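Local coordinates for protein putative fumarylpyruvate hydrolase (Burkholderia cenocepacia, PDB 4MAQ) that probably acts as an enzyme of the fumarylacetoacetate hydrolase (FAH) family, whose fold is built on mixed beta sheets, and is present here as a two-chain assembly, at residues D119-L125 and W138-F142; V116-L120 and A144-V148; A72-Y78 and E233-K239; D84-I89 and P210-L216. All blocks are in the same frame, centred on the assembly; numbering follows the deposited sequence. Where two conformers were deposited one is given.

Contact 1: D119-L125 and W138-F142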
loop_
_atom_site.group_PDB
_atom_site.type_symbol
_atom_site.label_atom_id
_atom_site.label_comp_id
_atom_site.label_asym_id
_atom_site.label_seq_id
_atom_site.Cartn_x
_atom_site.Cartn_y
_atom_site.Cartn_z
ATOM N N ASP B 119 -2.647 14.685 -3.723
ATOM C CA ASP B 119 -3.094 13.690 -2.758
ATOM C C ASP B 119 -4.603 13.889 -2.634
ATOM O O ASP B 119 -5.064 14.914 -2.122
ATOM C CB ASP B 119 -2.350 13.922 -1.438
ATOM C CG ASP B 119 -2.885 13.083 -0.277
ATOM O OD1 ASP B 119 -3.606 12.102 -0.513
ATOM O OD2 ASP B 119 -2.575 13.424 0.887
ATOM N N LEU B 120 -5.371 12.957 -3.168
ATOM C CA LEU B 120 -6.826 12.983 -2.997
ATOM C C LEU B 120 -7.248 12.168 -1.786
ATOM O O LEU B 120 -6.697 11.101 -1.548
ATOM C CB LEU B 120 -7.527 12.467 -4.266
ATOM C CG LEU B 120 -7.308 13.317 -5.525
ATOM C CD1 LEU B 120 -7.909 12.631 -6.740
ATOM C CD2 LEU B 120 -7.936 14.694 -5.346
ATOM N N THR B 121 -8.259 12.666 -1.078
ATOM C CA THR B 121 -8.712 12.048 0.164
ATOM C C THR B 121 -10.218 11.915 0.210
ATOM O O THR B 121 -10.930 12.866 -0.104
ATOM C CB THR B 121 -8.330 12.913 1.382
ATOM O OG1 THR B 121 -6.949 13.230 1.304
ATOM C CG2 THR B 121 -8.595 12.187 2.720
ATOM N N ARG B 122 -10.702 10.756 0.643
ATOM C CA ARG B 122 -12.131 10.622 0.995
ATOM C C ARG B 122 -12.209 11.122 2.438
ATOM O O ARG B 122 -11.977 10.366 3.384
ATOM C CB ARG B 122 -12.600 9.183 0.802
ATOM C CG ARG B 122 -12.592 8.790 -0.679
ATOM C CD ARG B 122 -13.285 7.453 -0.936
ATOM N NE ARG B 122 -12.520 6.286 -0.496
ATOM C CZ ARG B 122 -12.787 5.029 -0.844
ATOM N NH1 ARG B 122 -13.744 4.747 -1.735
ATOM N NH2 ARG B 122 -12.035 4.048 -0.346
ATOM N N ARG B 123 -12.460 12.426 2.596
ATOM C CA ARG B 123 -12.269 13.122 3.879
ATOM C C ARG B 123 -13.298 12.690 4.916
ATOM O O ARG B 123 -12.996 12.651 6.104
ATOM C CB ARG B 123 -12.288 14.637 3.646
ATOM N N ASP B 124 -14.510 12.385 4.470
ATOM C CA ASP B 124 -15.510 11.823 5.369
ATOM C C ASP B 124 -15.052 10.497 5.978
ATOM O O ASP B 124 -15.156 10.299 7.198
ATOM C CB ASP B 124 -16.898 11.717 4.717
ATOM C CG ASP B 124 -16.892 11.184 3.294
ATOM O OD1 ASP B 124 -15.853 10.708 2.775
ATOM O OD2 ASP B 124 -17.988 11.222 2.691
ATOM N N LEU B 125 -14.520 9.598 5.153
ATOM C CA LEU B 125 -13.959 8.353 5.675
ATOM C C LEU B 125 -12.775 8.639 6.575
ATOM O O LEU B 125 -12.600 7.962 7.596
ATOM C CB LEU B 125 -13.564 7.406 4.547
ATOM C CG LEU B 125 -14.689 6.962 3.618
ATOM C CD1 LEU B 125 -14.203 5.960 2.576
ATOM C CD2 LEU B 125 -15.880 6.413 4.412
ATOM N N TRP B 138 -8.715 3.350 3.529
ATOM C CA TRP B 138 -9.891 3.707 2.758
ATOM C C TRP B 138 -9.909 5.209 2.409
ATOM O O TRP B 138 -10.343 5.583 1.322
ATOM C CB TRP B 138 -11.155 3.296 3.504
ATOM C CG TRP B 138 -11.702 1.908 3.217
ATOM C CD1 TRP B 138 -12.982 1.514 3.458
ATOM C CD2 TRP B 138 -11.026 0.749 2.661
ATOM N NE1 TRP B 138 -13.161 0.213 3.084
ATOM C CE2 TRP B 138 -11.986 -0.286 2.586
ATOM C CE3 TRP B 138 -9.726 0.491 2.200
ATOM C CZ2 TRP B 138 -11.682 -1.559 2.086
ATOM C CZ3 TRP B 138 -9.437 -0.783 1.679
ATOM C CH2 TRP B 138 -10.408 -1.780 1.641
ATOM N N ALA B 139 -9.455 6.049 3.346
ATOM C CA ALA B 139 -9.457 7.492 3.149
ATOM C C ALA B 139 -8.412 7.940 2.114
ATOM O O ALA B 139 -8.641 8.918 1.400
ATOM C CB ALA B 139 -9.261 8.213 4.458
ATOM N N LYS B 140 -7.269 7.242 2.060
ATOM C CA LYS B 140 -6.104 7.775 1.372
ATOM C C LYS B 140 -5.598 6.936 0.210
ATOM O O LYS B 140 -4.856 7.469 -0.631
ATOM C CB LYS B 140 -4.952 7.917 2.362
ATOM C CG LYS B 140 -5.045 9.150 3.274
ATOM C CD LYS B 140 -4.961 10.488 2.510
ATOM C CE LYS B 140 -4.695 11.638 3.491
ATOM N NZ LYS B 140 -4.624 12.920 2.751
ATOM N N GLY B 141 -5.955 5.647 0.175
ATOM C CA GLY B 141 -5.331 4.697 -0.761
ATOM C C GLY B 141 -6.264 4.070 -1.760
ATOM O O GLY B 141 -6.042 2.948 -2.241
ATOM N N PHE B 142 -7.302 4.818 -2.099
ATOM C CA PHE B 142 -8.366 4.351 -2.980
ATOM C C PHE B 142 -7.998 4.502 -4.473
ATOM O O PHE B 142 -6.887 4.954 -4.812
ATOM C CB PHE B 142 -9.685 5.078 -2.615
ATOM C CG PHE B 142 -9.594 6.573 -2.745
ATOM C CD1 PHE B 142 -9.120 7.363 -1.675
ATOM C CD2 PHE B 142 -9.917 7.188 -3.955
ATOM C CE1 PHE B 142 -9.016 8.736 -1.826
ATOM C CE2 PHE B 142 -9.789 8.563 -4.107
ATOM C CZ PHE B 142 -9.339 9.342 -3.045
#

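Contact 2: V116-L120 and A144-V148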
loop_
_atom_site.group_PDB
_atom_site.type_symbol
_atom_site.label_atom_id
_atom_site.label_comp_id
_atom_site.label_asym_id
_atom_site.label_seq_id
_atom_site.Cartn_x
_atom_site.Cartn_y
_atom_site.Cartn_z
ATOM N N VAL B 116 4.561 16.656 -10.120
ATOM C CA VAL B 116 3.573 17.380 -9.312
ATOM C C VAL B 116 2.381 16.443 -9.156
ATOM O O VAL B 116 1.974 15.789 -10.120
ATOM C CB VAL B 116 3.142 18.704 -9.988
ATOM C CG1 VAL B 116 2.035 19.385 -9.199
ATOM C CG2 VAL B 116 4.366 19.599 -10.137
ATOM N N GLY B 117 1.856 16.349 -7.942
ATOM C CA GLY B 117 0.780 15.412 -7.671
ATOM C C GLY B 117 -0.333 16.042 -6.876
ATOM O O GLY B 117 -0.175 17.141 -6.305
ATOM N N VAL B 118 -1.460 15.344 -6.827
ATOM C CA VAL B 118 -2.542 15.723 -5.912
ATOM C C VAL B 118 -2.815 14.510 -5.031
ATOM O O VAL B 118 -3.137 13.426 -5.519
ATOM C CB VAL B 118 -3.824 16.143 -6.666
ATOM C CG1 VAL B 118 -4.861 16.651 -5.667
ATOM C CG2 VAL B 118 -3.507 17.207 -7.715
ATOM N N ASP B 119 -2.647 14.685 -3.723
ATOM C CA ASP B 119 -3.094 13.690 -2.758
ATOM C C ASP B 119 -4.603 13.889 -2.634
ATOM O O ASP B 119 -5.064 14.914 -2.122
ATOM C CB ASP B 119 -2.350 13.922 -1.438
ATOM C CG ASP B 119 -2.885 13.083 -0.277
ATOM O OD1 ASP B 119 -3.606 12.102 -0.513
ATOM O OD2 ASP B 119 -2.575 13.424 0.887
ATOM N N LEU B 120 -5.371 12.957 -3.168
ATOM C CA LEU B 120 -6.826 12.983 -2.997
ATOM C C LEU B 120 -7.248 12.168 -1.786
ATOM O O LEU B 120 -6.697 11.101 -1.548
ATOM C CB LEU B 120 -7.527 12.467 -4.266
ATOM C CG LEU B 120 -7.308 13.317 -5.525
ATOM C CD1 LEU B 120 -7.909 12.631 -6.740
ATOM C CD2 LEU B 120 -7.936 14.694 -5.346
ATOM N N ALA B 144 -7.293 5.781 -8.094
ATOM C CA ALA B 144 -7.021 7.103 -8.688
ATOM C C ALA B 144 -6.884 8.172 -7.602
ATOM O O ALA B 144 -7.207 9.351 -7.830
ATOM C CB ALA B 144 -8.079 7.506 -9.736
ATOM N N SER B 145 -6.320 7.787 -6.457
ATOM C CA SER B 145 -6.142 8.719 -5.348
ATOM C C SER B 145 -4.842 9.521 -5.406
ATOM O O SER B 145 -4.613 10.365 -4.552
ATOM C CB SER B 145 -6.243 7.961 -4.021
ATOM O OG SER B 145 -5.212 6.979 -3.906
ATOM N N GLY B 146 -4.004 9.268 -6.412
ATOM C CA GLY B 146 -2.758 10.025 -6.547
ATOM C C GLY B 146 -2.440 10.412 -7.982
ATOM O O GLY B 146 -1.460 9.917 -8.566
ATOM N N PRO B 147 -3.255 11.333 -8.551
ATOM C CA PRO B 147 -2.870 11.825 -9.870
ATOM C C PRO B 147 -1.499 12.523 -9.829
ATOM O O PRO B 147 -1.234 13.306 -8.915
ATOM C CB PRO B 147 -3.975 12.846 -10.239
ATOM C CG PRO B 147 -5.003 12.751 -9.187
ATOM C CD PRO B 147 -4.507 11.935 -8.051
ATOM N N VAL B 148 -0.639 12.225 -10.805
ATOM C CA VAL B 148 0.710 12.798 -10.890
ATOM C C VAL B 148 0.962 13.216 -12.346
ATOM O O VAL B 148 0.541 12.515 -13.284
ATOM C CB VAL B 148 1.801 11.785 -10.400
ATOM C CG1 VAL B 148 3.213 12.366 -10.484
ATOM C CG2 VAL B 148 1.538 11.313 -8.970
#

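Contact 3: A72-Y78 and E233-K239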
loop_
_atom_site.group_PDB
_atom_site.type_symbol
_atom_site.label_atom_id
_atom_site.label_comp_id
_atom_site.label_asym_id
_atom_site.label_seq_id
_atom_site.Cartn_x
_atom_site.Cartn_y
_atom_site.Cartn_z
ATOM N N ALA B 72 -2.348 12.957 -14.115
ATOM C CA ALA B 72 -3.003 14.210 -13.710
ATOM C C ALA B 72 -3.435 14.958 -14.979
ATOM O O ALA B 72 -3.009 16.083 -15.243
ATOM C CB ALA B 72 -2.054 15.052 -12.879
ATOM N N SER B 73 -4.283 14.302 -15.760
ATOM C CA SER B 73 -4.765 14.814 -17.045
ATOM C C SER B 73 -5.992 14.016 -17.417
ATOM O O SER B 73 -6.299 13.011 -16.781
ATOM C CB SER B 73 -3.681 14.683 -18.123
ATOM O OG SER B 73 -3.224 13.352 -18.220
ATOM N N GLY B 74 -6.739 14.480 -18.413
ATOM C CA GLY B 74 -7.945 13.781 -18.784
ATOM C C GLY B 74 -8.979 13.866 -17.686
ATOM O O GLY B 74 -9.246 14.944 -17.157
ATOM N N THR B 75 -9.555 12.718 -17.356
ATOM C CA THR B 75 -10.556 12.593 -16.296
ATOM C C THR B 75 -9.926 11.824 -15.145
ATOM O O THR B 75 -9.198 10.814 -15.367
ATOM C CB THR B 75 -11.827 11.853 -16.806
ATOM O OG1 THR B 75 -12.407 12.610 -17.872
ATOM C CG2 THR B 75 -12.880 11.665 -15.693
ATOM N N VAL B 76 -10.215 12.260 -13.923
ATOM C CA VAL B 76 -9.792 11.525 -12.735
ATOM C C VAL B 76 -11.105 11.114 -12.072
ATOM O O VAL B 76 -11.915 11.962 -11.712
ATOM C CB VAL B 76 -8.903 12.373 -11.797
ATOM C CG1 VAL B 76 -8.714 11.670 -10.450
ATOM C CG2 VAL B 76 -7.543 12.666 -12.447
ATOM N N ALA B 77 -11.310 9.815 -11.895
ATOM C CA ALA B 77 -12.609 9.343 -11.411
ATOM C C ALA B 77 -12.943 9.845 -10.002
ATOM O O ALA B 77 -12.076 9.932 -9.136
ATOM C CB ALA B 77 -12.655 7.826 -11.438
ATOM N N TYR B 78 -14.215 10.143 -9.769
ATOM C CA TYR B 78 -14.698 10.443 -8.424
ATOM C C TYR B 78 -15.000 9.085 -7.756
ATOM O O TYR B 78 -15.759 8.288 -8.317
ATOM C CB TYR B 78 -15.962 11.314 -8.519
ATOM C CG TYR B 78 -16.411 11.933 -7.217
ATOM C CD1 TYR B 78 -17.190 11.219 -6.314
ATOM C CD2 TYR B 78 -16.067 13.259 -6.900
ATOM C CE1 TYR B 78 -17.594 11.784 -5.115
ATOM C CE2 TYR B 78 -16.470 13.832 -5.706
ATOM C CZ TYR B 78 -17.245 13.088 -4.819
ATOM O OH TYR B 78 -17.665 13.617 -3.608
ATOM N N GLU B 233 -3.775 19.937 -15.771
ATOM C CA GLU B 233 -5.199 20.263 -15.898
ATOM C C GLU B 233 -5.958 18.949 -16.070
ATOM O O GLU B 233 -5.622 18.165 -16.940
ATOM C CB GLU B 233 -5.415 21.189 -17.096
ATOM C CG GLU B 233 -6.889 21.531 -17.398
ATOM C CD GLU B 233 -7.056 22.757 -18.285
ATOM O OE1 GLU B 233 -6.108 23.596 -18.388
ATOM O OE2 GLU B 233 -8.140 22.905 -18.890
ATOM N N PHE B 234 -6.945 18.695 -15.216
ATOM C CA PHE B 234 -7.802 17.502 -15.372
ATOM C C PHE B 234 -9.198 17.808 -14.883
ATOM O O PHE B 234 -9.427 18.831 -14.219
ATOM C CB PHE B 234 -7.201 16.249 -14.678
ATOM C CG PHE B 234 -7.112 16.312 -13.160
ATOM C CD1 PHE B 234 -8.223 16.066 -12.358
ATOM C CD2 PHE B 234 -5.883 16.528 -12.523
ATOM C CE1 PHE B 234 -8.116 16.065 -10.965
ATOM C CE2 PHE B 234 -5.772 16.516 -11.133
ATOM C CZ PHE B 234 -6.892 16.302 -10.346
ATOM N N VAL B 235 -10.141 16.946 -15.249
ATOM C CA VAL B 235 -11.526 17.107 -14.857
ATOM C C VAL B 235 -11.911 15.947 -13.932
ATOM O O VAL B 235 -11.609 14.785 -14.218
ATOM C CB VAL B 235 -12.455 17.161 -16.111
ATOM C CG1 VAL B 235 -13.920 17.200 -15.723
ATOM C CG2 VAL B 235 -12.110 18.381 -16.961
ATOM N N VAL B 236 -12.565 16.261 -12.821
ATOM C CA VAL B 236 -13.072 15.232 -11.904
ATOM C C VAL B 236 -14.287 14.552 -12.534
ATOM O O VAL B 236 -15.189 15.238 -13.066
ATOM C CB VAL B 236 -13.450 15.862 -10.562
ATOM C CG1 VAL B 236 -14.005 14.819 -9.607
ATOM C CG2 VAL B 236 -12.218 16.513 -9.942
ATOM N N GLY B 237 -14.304 13.223 -12.496
ATOM C CA GLY B 237 -15.413 12.477 -13.065
ATOM C C GLY B 237 -16.713 12.591 -12.283
ATOM O O GLY B 237 -16.797 13.241 -11.220
ATOM N N ALA B 238 -17.735 11.944 -12.827
ATOM C CA ALA B 238 -19.070 11.939 -12.238
ATOM C C ALA B 238 -19.090 11.040 -10.996
ATOM O O ALA B 238 -18.394 10.028 -10.925
ATOM C CB ALA B 238 -20.101 11.447 -13.263
ATOM N N LYS B 239 -19.936 11.390 -10.033
ATOM C CA LYS B 239 -20.134 10.566 -8.849
ATOM C C LYS B 239 -20.810 9.240 -9.229
ATOM O O LYS B 239 -21.817 9.235 -9.940
ATOM C CB LYS B 239 -20.957 11.339 -7.818
ATOM C CG LYS B 239 -21.127 10.658 -6.474
ATOM C CD LYS B 239 -21.860 11.586 -5.509
ATOM C CE LYS B 239 -21.880 11.059 -4.078
ATOM N NZ LYS B 239 -22.273 12.124 -3.108
HETATM O O HOH W 1 -2.347 17.826 -17.244
HETATM O O HOH W 2 -6.377 17.183 -19.549
HETATM O O HOH W 3 -16.014 9.177 -11.881
HETATM O O HOH W 4 -20.493 14.230 -3.629
#

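Contact 4: D84-I89 and P210-L216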
loop_
_atom_site.group_PDB
_atom_site.type_symbol
_atom_site.label_atom_id
_atom_site.label_comp_id
_atom_site.label_asym_id
_atom_site.label_seq_id
_atom_site.Cartn_x
_atom_site.Cartn_y
_atom_site.Cartn_z
ATOM N N ASP B 84 -17.261 13.710 0.041
ATOM C CA ASP B 84 -16.334 14.770 0.475
ATOM C C ASP B 84 -14.882 14.469 0.054
ATOM O O ASP B 84 -14.043 14.080 0.866
ATOM C CB ASP B 84 -16.461 14.989 1.999
ATOM C CG ASP B 84 -15.811 16.282 2.480
ATOM O OD1 ASP B 84 -15.649 17.226 1.678
ATOM O OD2 ASP B 84 -15.480 16.349 3.678
ATOM N N LEU B 85 -14.616 14.646 -1.239
ATOM C CA LEU B 85 -13.294 14.399 -1.843
ATOM C C LEU B 85 -12.455 15.649 -1.701
ATOM O O LEU B 85 -12.868 16.707 -2.175
ATOM C CB LEU B 85 -13.463 14.061 -3.310
ATOM C CG LEU B 85 -12.205 13.657 -4.070
ATOM C CD1 LEU B 85 -11.670 12.307 -3.620
ATOM C CD2 LEU B 85 -12.579 13.600 -5.535
ATOM N N HIS B 86 -11.296 15.545 -1.045
ATOM C CA HIS B 86 -10.444 16.721 -0.885
ATOM C C HIS B 86 -9.183 16.657 -1.725
ATOM O O HIS B 86 -8.689 15.560 -2.021
ATOM C CB HIS B 86 -10.083 16.930 0.583
ATOM C CG HIS B 86 -11.205 17.552 1.357
ATOM N ND1 HIS B 86 -11.003 18.401 2.421
ATOM C CD2 HIS B 86 -12.548 17.470 1.190
ATOM C CE1 HIS B 86 -12.173 18.793 2.895
ATOM N NE2 HIS B 86 -13.127 18.250 2.158
ATOM N N HIS B 87 -8.650 17.835 -2.063
ATOM C CA HIS B 87 -7.385 17.964 -2.801
ATOM C C HIS B 87 -6.276 18.486 -1.909
ATOM O O HIS B 87 -6.511 19.343 -1.059
ATOM C CB HIS B 87 -7.530 18.954 -3.982
ATOM C CG HIS B 87 -8.010 20.329 -3.583
ATOM N ND1 HIS B 87 -7.192 21.273 -2.984
ATOM C CD2 HIS B 87 -9.232 20.909 -3.684
ATOM C CE1 HIS B 87 -7.891 22.380 -2.765
ATOM N NE2 HIS B 87 -9.139 22.172 -3.155
ATOM N N GLU B 88 -5.069 17.985 -2.150
ATOM C CA GLU B 88 -3.844 18.546 -1.582
ATOM C C GLU B 88 -2.755 18.518 -2.646
ATOM O O GLU B 88 -2.255 17.438 -3.005
ATOM C CB GLU B 88 -3.376 17.753 -0.362
ATOM C CG GLU B 88 -4.281 17.885 0.841
ATOM C CD GLU B 88 -3.964 16.852 1.882
ATOM O OE1 GLU B 88 -2.787 16.763 2.270
ATOM O OE2 GLU B 88 -4.874 16.118 2.288
ATOM N N ILE B 89 -2.373 19.695 -3.150
ATOM C CA ILE B 89 -1.287 19.799 -4.146
ATOM C C ILE B 89 0.078 19.502 -3.481
ATOM O O ILE B 89 0.357 20.009 -2.390
ATOM C CB ILE B 89 -1.261 21.223 -4.775
ATOM C CG1 ILE B 89 -0.236 21.334 -5.907
ATOM C CG2 ILE B 89 -1.015 22.333 -3.747
ATOM C CD1 ILE B 89 -0.722 20.641 -7.143
ATOM N N PRO B 210 0.713 22.908 0.954
ATOM C CA PRO B 210 0.490 24.177 1.646
ATOM C C PRO B 210 -0.976 24.284 2.092
ATOM O O PRO B 210 -1.757 23.355 1.912
ATOM C CB PRO B 210 0.791 25.215 0.564
ATOM C CG PRO B 210 0.474 24.532 -0.715
ATOM C CD PRO B 210 0.868 23.093 -0.504
ATOM N N ALA B 211 -1.330 25.398 2.720
ATOM C CA ALA B 211 -2.691 25.608 3.193
ATOM C C ALA B 211 -3.712 25.568 2.054
ATOM O O ALA B 211 -3.385 25.714 0.866
ATOM C CB ALA B 211 -2.788 26.933 3.944
ATOM N N GLY B 212 -4.957 25.364 2.431
ATOM C CA GLY B 212 -6.051 25.515 1.482
ATOM C C GLY B 212 -6.657 24.218 0.995
ATOM O O GLY B 212 -7.435 24.215 0.026
ATOM N N VAL B 213 -6.328 23.109 1.660
ATOM C CA VAL B 213 -7.023 21.837 1.408
ATOM C C VAL B 213 -8.527 22.110 1.394
ATOM O O VAL B 213 -9.049 22.832 2.256
ATOM C CB VAL B 213 -6.688 20.750 2.482
ATOM C CG1 VAL B 213 -6.994 21.255 3.895
ATOM C CG2 VAL B 213 -7.464 19.450 2.227
ATOM N N GLY B 214 -9.229 21.562 0.402
ATOM C CA GLY B 214 -10.665 21.788 0.279
ATOM C C GLY B 214 -11.270 20.743 -0.619
ATOM O O GLY B 214 -10.571 19.865 -1.112
ATOM N N ALA B 215 -12.580 20.820 -0.820
ATOM C CA ALA B 215 -13.322 19.790 -1.557
ATOM C C ALA B 215 -13.304 19.967 -3.081
ATOM O O ALA B 215 -13.209 21.092 -3.597
ATOM C CB ALA B 215 -14.754 19.751 -1.058
ATOM N N LEU B 216 -13.448 18.843 -3.782
ATOM C CA LEU B 216 -13.660 18.779 -5.237
ATOM C C LEU B 216 -15.035 18.196 -5.489
ATOM O O LEU B 216 -15.388 17.184 -4.890
ATOM C CB LEU B 216 -12.625 17.870 -5.901
ATOM C CG LEU B 216 -11.180 18.342 -5.827
ATOM C CD1 LEU B 216 -10.256 17.255 -6.395
ATOM C CD2 LEU B 216 -11.012 19.682 -6.529
HETATM O O HOH W 5 -16.707 15.974 -2.847
HETATM O O HOH W 6 -11.576 23.381 -3.015
#

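Contact 1: D119-L125 and W138-F142
Lys140 reaches across to Asp119 and Thr121, where its ammonium makes a salt bridge from NZ to Asp119 OD2 (2.8 Å) and donates a second bond to Thr121 OG1, also at 2.8 Å. In this FAH-family domain strand 111-122 passes straight into helix 123-132 here, with Arg122 at the N-cap, and the end of helix 137-140 packs against the junction. Lys64 holds the other Asp119 oxygen, OD1, so that the carboxylate is gripped by two lysines. Arg122 binds the helix end twice. Its backbone N gives a bond to Ala139 O at 2.9 Å, while its guanidinium clasps Trp138 O side-on, with NE at 2.9 Å and NH2 at 2.8 Å from that single oxygen, which lies in the guanidinium plane. The remaining nitrogen, NH1, goes to Pro80 O and to Ser196 O of the second subunit. A bend at chi3 (-73°) folds the arginine back so that the guanidinium lies between Leu125 CD1 on one face and Phe142 CB on the other. Phe142 and Arg122 run past each other in opposite directions, ring and guanidinium planes 33° apart. Further out, Leu125 CD1 rests 4.2 Å from Trp138 CB, and Leu120 CB touches Phe142 CZ at 3.8 Å. Over the phenylalanine face sits Arg122 CG, a CH-pi contact 3.9 Å from the ring centroid.

Contact 2: V116-L120 and A144-V148
Val118 and Leu120 give their amide N-H groups to the start of strand 146-153 and the residue leading into it: Val118 N bonds Pro147 O at 2.9 Å, and Leu120 N bonds Ser145 O at 3.0 Å, both nearly straight at the hydrogen. The two strands run antiparallel, with an angle of 167° between the short strand axes. Between these bonds the ladder is sparse, because Pro147 has no N-H to offer; its CD lies against Val118 O at 3.2 Å. Carbon donors fill in along the way, with Gly146 CA pointing to Val118 O and Val148 CA coming within 3.3 Å of Val116 O. Leu120, with CG anti to its carbonyl carbon (chi1 -64°), puts CD1 against Pro147 CD at 3.7 Å, the two side chains crossing at about a right angle. CD1 also touches Ala144 O. Around this shell, Ser145 is positioned by a bond from its OG to Phe142 O, and Ser145 O also receives Lys64 NZ. Strand 111-122 is flanked in its mixed sheet by strand 146-153 and by strand 85-95, while strand 69-71 pairs in parallel with 146-153 and strand 230-236 brings Phe232 against Val118.

Contact 3: A72-Y78 and E233-K239
A short parallel beta ladder attaches strand 75-76 to the outside of strand 230-236, so that strand 75-76 is one outermost strand of the five-stranded mixed sheet within the chain. Its rungs are Val235 N to Gly74 O (2.9 Å), Val76 N to Val235 O (2.9 Å) and Gly237 N to Val76 O (2.8 Å), so Val235 bonds to both sides of Thr75, as parallel pairing requires. Waters extend the ladder at its ends: one joins Gly74 N to Glu233 O, another Tyr78 N to Ala238 O. Val76 drops CG2 over one face of the Phe234 ring, a CH-pi contact 3.7 Å from the centroid. Chi1 of 66° sets Phe234 CG between its own N and carbonyl carbon and swings the ring toward Ala72 and Val76; CB lies by Gly74 O because of the strand pairing itself. At the other end Tyr78 presents the edge of its ring to Val236 CG1, with CD2 3.7 Å away. Lys239 lies alongside the ring, pointing the same way, CG 3.9 Å from Tyr78 CE1. A water bridges Tyr78 OH to Lys239 NZ, which is also bonded to Asn83. On its other flank strand 230-236 pairs antiparallel with strand 221-226, whose Val222 packs on Phe234 and Val236, while Pro147 of strand 146-153 touches Ala72 and Val76.

Contact 4: D84-I89 and P210-L216
His86 and His87 lie on the backbone of Gly214 and its neighbours. His86, with CG anti to its carbonyl carbon (chi1 -78°), lays one ring face over the Gly214-Ala215 peptide, and Gly214 CA makes a CH-pi contact 4.3 Å from the ring centroid. Val213 CG2 comes to the edge of that ring, 3.7 Å from ND1. From within its own segment a weak bond runs from His86 NE2 to Asp84 OD1. His87 is turned differently: chi1 of 56° sets CG between its own N and carbonyl carbon, and Gly214 O then lies over one face of the imidazole, 3.1 Å from His87 CD2. ND1, the ring nitrogen next to CG, is bonded to Gln175 OE1, and a water links NE2 to Ala215 O. His86 and His87 belong to strand 85-95 of the FAH-family mixed sheet, which the short, weakly bonded strand 214-216 meets in a splayed antiparallel pairing, the segment axes 117° apart. The backbones are joined by Leu216 N to Leu85 O at 2.7 Å and His87 N to Gly214 O at 3.0 Å. Leu216 crosses His87 at about a right angle, CD2 3.6 Å from His87 CD2. Val213 CG2 also reaches Glu88 CG at 3.8 Å, and the two side chains run alongside each other. Buried His87 O has no hydrogen-bond partner in the model. Farther along, Ile89 CG2 meets Pro210 CD at 3.8 Å.

How the contacts relate
Following the chain, contact 3 opens first at 72-78 and contact 4 at 84-89. Strand 111-122 then supplies both contact 1 and contact 2, which share Asp119 and Leu120 and close soon after, at 138-142 and 144-148. Contact 4 closes at 210-216, and contact 3 closes last at 233-239, so contacts 1 and 2 nest within 4, and 4 within 3. The larger, eight-stranded mixed sheet holds contacts 2 and 4 and one side of contact 1, which brings helix 137-140 onto it: strand 111-122 pairs with 85-95 on one flank, through Asp119 N to Glu88 O, and with 146-153 on the other. Contact 3 belongs to the five-stranded sheet and packs on the first, Val76 against Leu120 and Tyr78 against Leu85.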